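CG8862 (Drosophila melanogaster, PDB 3ISM) probably cleaves DNA and RNA as the mitochondrial, magnesium-dependent endonuclease G, a member of the DNA/RNA non-specific endonuclease family. Local coordinates at residues L12-M23 and R34-S42. Numbering follows the deposited sequence.
Sequences LTATPSRIGQIM and RSHSDYVLS
R18 on helix 16-22 reaches across to D38, in the turn of the beta hairpin formed by strands 33-35 and 40-44. Strand 33-35 is an outermost strand, within this chain, of the mixed sheet of this His-Me finger nuclease. With CG anti to the backbone N (chi1 -177°) and a bend at chi2, the arginine presents NE and NH2 side-on to a single oxygen. OD1 of D38 lies 2.9 Å from R18 NE and 3.0 Å from R18 NH2, in a salt bridge. The guanidinium and carboxylate planes are turned 34° apart. D38 OD2 is hydrogen-bonded to H108 ND1. R18 NH1 donates a hydrogen bond to an in-plane lone pair of Q21 OE1 and another to H56 ND1. I22 CG1 sits 3.6 Å above the centre of the R18 guanidinium, covering one face. Replacing this arginine with an alanine is likely to leave D38 OD1 without its charged mate and to uncover I22 CG1. V40 turns toward the helix. Its CG2 meets I22 CG2 at 3.8 Å, the side chains running antiparallel. I19 lies roughly perpendicular to V40, CG2 facing CG2. M23, bent at chi2 and chi3, brings its SD to 3.8 Å from V40 CG2.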
loop_
_atom_site.group_PDB
_atom_site.type_symbol
_atom_site.label_atom_id
_atom_site.label_comp_id
_atom_site.label_asym_id
_atom_site.label_seq_id
_atom_site.Cartn_x
_atom_site.Cartn_y
_atom_site.Cartn_z
ATOM N N LEU B 12 -0.110 11.614 32.364
ATOM C CA LEU B 12 -1.011 12.428 31.546
ATOM C C LEU B 12 -0.445 12.792 30.167
ATOM O O LEU B 12 -1.113 13.458 29.371
ATOM C CB LEU B 12 -1.428 13.687 32.312
ATOM C CG LEU B 12 -2.938 13.895 32.388
ATOM C CD1 LEU B 12 -3.574 12.665 33.009
ATOM C CD2 LEU B 12 -3.284 15.148 33.183
ATOM N N THR B 13 0.790 12.366 29.908
ATOM C CA THR B 13 1.440 12.549 28.609
ATOM C C THR B 13 2.081 11.218 28.217
ATOM O O THR B 13 2.046 10.259 28.997
ATOM C CB THR B 13 2.552 13.655 28.631
ATOM O OG1 THR B 13 3.737 13.155 29.270
ATOM C CG2 THR B 13 2.084 14.940 29.329
ATOM N N ALA B 14 2.652 11.156 27.015
ATOM C CA ALA B 14 3.491 10.021 26.631
ATOM C C ALA B 14 4.678 9.928 27.599
ATOM O O ALA B 14 5.400 10.915 27.817
ATOM C CB ALA B 14 3.977 10.168 25.191
ATOM N N THR B 15 4.849 8.748 28.195
ATOM C CA THR B 15 5.941 8.516 29.138
ATOM C C THR B 15 6.858 7.390 28.661
ATOM O O THR B 15 6.390 6.369 28.141
ATOM C CB THR B 15 5.438 8.254 30.581
ATOM O OG1 THR B 15 4.234 7.480 30.547
ATOM C CG2 THR B 15 5.160 9.574 31.298
ATOM N N PRO B 16 8.196 7.589 28.798
ATOM C CA PRO B 16 9.127 6.553 28.319
ATOM C C PRO B 16 8.837 5.169 28.913
ATOM O O PRO B 16 8.845 4.172 28.178
ATOM C CB PRO B 16 10.498 7.062 28.787
ATOM C CG PRO B 16 10.332 8.548 28.945
ATOM C CD PRO B 16 8.909 8.749 29.381
ATOM N N SER B 17 8.569 5.130 30.220
ATOM C CA SER B 17 8.259 3.882 30.920
ATOM C C SER B 17 7.000 3.205 30.367
ATOM O O SER B 17 6.953 1.982 30.255
ATOM C CB SER B 17 8.126 4.113 32.433
ATOM O OG SER B 17 6.944 4.827 32.764
ATOM N N ARG B 18 5.992 4.007 30.018
ATOM C CA ARG B 18 4.717 3.486 29.507
ATOM C C ARG B 18 4.804 2.988 28.063
ATOM O O ARG B 18 4.250 1.936 27.736
ATOM C CB ARG B 18 3.596 4.523 29.655
ATOM C CG ARG B 18 2.216 4.046 29.205
ATOM C CD ARG B 18 1.487 3.249 30.285
ATOM N NE ARG B 18 0.322 2.569 29.730
ATOM C CZ ARG B 18 0.169 1.246 29.669
ATOM N NH1 ARG B 18 1.100 0.430 30.166
ATOM N NH2 ARG B 18 -0.935 0.738 29.125
ATOM N N ILE B 19 5.495 3.733 27.202
ATOM C CA ILE B 19 5.733 3.262 25.840
ATOM C C ILE B 19 6.431 1.896 25.869
ATOM O O ILE B 19 6.006 0.965 25.186
ATOM C CB ILE B 19 6.558 4.260 24.998
ATOM C CG1 ILE B 19 5.946 5.654 25.053
ATOM C CG2 ILE B 19 6.638 3.810 23.538
ATOM C CD1 ILE B 19 6.941 6.770 24.682
ATOM N N GLY B 20 7.483 1.786 26.679
ATOM C CA GLY B 20 8.198 0.530 26.868
ATOM C C GLY B 20 7.352 -0.571 27.485
ATOM O O GLY B 20 7.570 -1.749 27.209
ATOM N N GLN B 21 6.395 -0.196 28.333
ATOM C CA GLN B 21 5.396 -1.146 28.832
ATOM C C GLN B 21 4.465 -1.635 27.713
ATOM O O GLN B 21 4.292 -2.846 27.517
ATOM C CB GLN B 21 4.581 -0.532 29.965
ATOM C CG GLN B 21 5.277 -0.545 31.325
ATOM C CD GLN B 21 4.602 0.378 32.320
ATOM O OE1 GLN B 21 3.521 0.912 32.054
ATOM N NE2 GLN B 21 5.239 0.583 33.472
ATOM N N ILE B 22 3.878 -0.693 26.975
ATOM C CA ILE B 22 2.968 -1.025 25.877
ATOM C C ILE B 22 3.688 -1.872 24.821
ATOM O O ILE B 22 3.159 -2.908 24.401
ATOM C CB ILE B 22 2.323 0.245 25.239
ATOM C CG1 ILE B 22 1.359 0.904 26.227
ATOM C CG2 ILE B 22 1.585 -0.093 23.949
ATOM C CD1 ILE B 22 1.081 2.372 25.926
ATOM N N MET B 23 4.905 -1.461 24.449
ATOM C CA MET B 23 5.675 -2.122 23.388
ATOM C C MET B 23 6.644 -3.177 23.910
ATOM O O MET B 23 7.698 -3.409 23.317
ATOM C CB MET B 23 6.449 -1.093 22.551
ATOM C CG MET B 23 5.603 0.055 21.997
ATOM S SD MET B 23 4.132 -0.463 21.068
ATOM C CE MET B 23 4.861 -1.330 19.682
ATOM N N ARG B 34 4.078 7.139 16.565
ATOM C CA ARG B 34 3.719 8.213 17.480
ATOM C C ARG B 34 3.124 7.660 18.766
ATOM O O ARG B 34 2.380 6.685 18.752
ATOM C CB ARG B 34 2.727 9.166 16.817
ATOM C CG ARG B 34 3.361 10.163 15.836
ATOM C CD ARG B 34 2.312 11.023 15.132
ATOM N NE ARG B 34 1.569 11.862 16.071
ATOM C CZ ARG B 34 0.334 11.608 16.503
ATOM N NH1 ARG B 34 -0.325 10.539 16.073
ATOM N NH2 ARG B 34 -0.252 12.436 17.359
ATOM N N SER B 35 3.459 8.288 19.882
ATOM C CA SER B 35 3.010 7.829 21.190
ATOM C C SER B 35 1.964 8.767 21.766
ATOM O O SER B 35 2.142 9.977 21.740
ATOM C CB SER B 35 4.197 7.743 22.156
ATOM O OG SER B 35 5.270 7.002 21.600
ATOM N N HIS B 36 0.884 8.201 22.279
ATOM C CA HIS B 36 -0.048 8.965 23.077
ATOM C C HIS B 36 0.143 8.513 24.524
ATOM O O HIS B 36 1.056 7.733 24.824
ATOM C CB HIS B 36 -1.486 8.803 22.560
ATOM C CG HIS B 36 -1.688 9.398 21.202
ATOM N ND1 HIS B 36 -2.020 10.723 21.012
ATOM C CD2 HIS B 36 -1.536 8.866 19.965
ATOM C CE1 HIS B 36 -2.095 10.976 19.717
ATOM N NE2 HIS B 36 -1.797 9.867 19.059
ATOM N N SER B 37 -0.687 9.026 25.417
ATOM C CA SER B 37 -0.593 8.707 26.827
ATOM C C SER B 37 -0.837 7.243 27.178
ATOM O O SER B 37 -0.318 6.767 28.186
ATOM C CB SER B 37 -1.553 9.579 27.624
ATOM O OG SER B 37 -1.372 10.952 27.316
ATOM N N ASP B 38 -1.629 6.533 26.378
ATOM C CA ASP B 38 -1.998 5.152 26.725
ATOM C C ASP B 38 -2.138 4.228 25.518
ATOM O O ASP B 38 -2.641 3.115 25.642
ATOM C CB ASP B 38 -3.271 5.117 27.588
ATOM C CG ASP B 38 -3.400 3.825 28.409
ATOM O OD1 ASP B 38 -2.385 3.364 28.978
ATOM O OD2 ASP B 38 -4.527 3.276 28.505
ATOM N N TYR B 39 -1.689 4.685 24.352
ATOM C CA TYR B 39 -1.536 3.802 23.191
ATOM C C TYR B 39 -0.416 4.281 22.278
ATOM O O TYR B 39 0.079 5.401 22.431
ATOM C CB TYR B 39 -2.854 3.602 22.423
ATOM C CG TYR B 39 -3.394 4.789 21.636
ATOM C CD1 TYR B 39 -3.306 4.818 20.250
ATOM C CD2 TYR B 39 -4.043 5.845 22.271
ATOM C CE1 TYR B 39 -3.824 5.874 19.521
ATOM C CE2 TYR B 39 -4.570 6.904 21.544
ATOM C CZ TYR B 39 -4.458 6.912 20.176
ATOM O OH TYR B 39 -4.970 7.962 19.433
ATOM N N VAL B 40 0.000 3.411 21.367
ATOM C CA VAL B 40 1.051 3.731 20.402
ATOM C C VAL B 40 0.471 3.601 18.991
ATOM O O VAL B 40 -0.334 2.712 18.729
ATOM C CB VAL B 40 2.311 2.834 20.596
ATOM C CG1 VAL B 40 3.404 3.193 19.599
ATOM C CG2 VAL B 40 2.855 2.973 22.020
ATOM N N LEU B 41 0.864 4.504 18.099
ATOM C CA LEU B 41 0.294 4.563 16.759
ATOM C C LEU B 41 1.370 4.673 15.686
ATOM O O LEU B 41 2.238 5.529 15.778
ATOM C CB LEU B 41 -0.655 5.760 16.666
ATOM C CG LEU B 41 -1.357 6.040 15.328
ATOM C CD1 LEU B 41 -2.842 6.225 15.596
ATOM C CD2 LEU B 41 -0.809 7.269 14.662
ATOM N N SER B 42 1.294 3.819 14.666
ATOM C CA SER B 42 2.096 3.982 13.464
ATOM C C SER B 42 1.152 4.488 12.382
ATOM O O SER B 42 0.131 3.858 12.113
ATOM C CB SER B 42 2.740 2.663 13.063
ATOM O OG SER B 42 3.262 2.678 11.739
#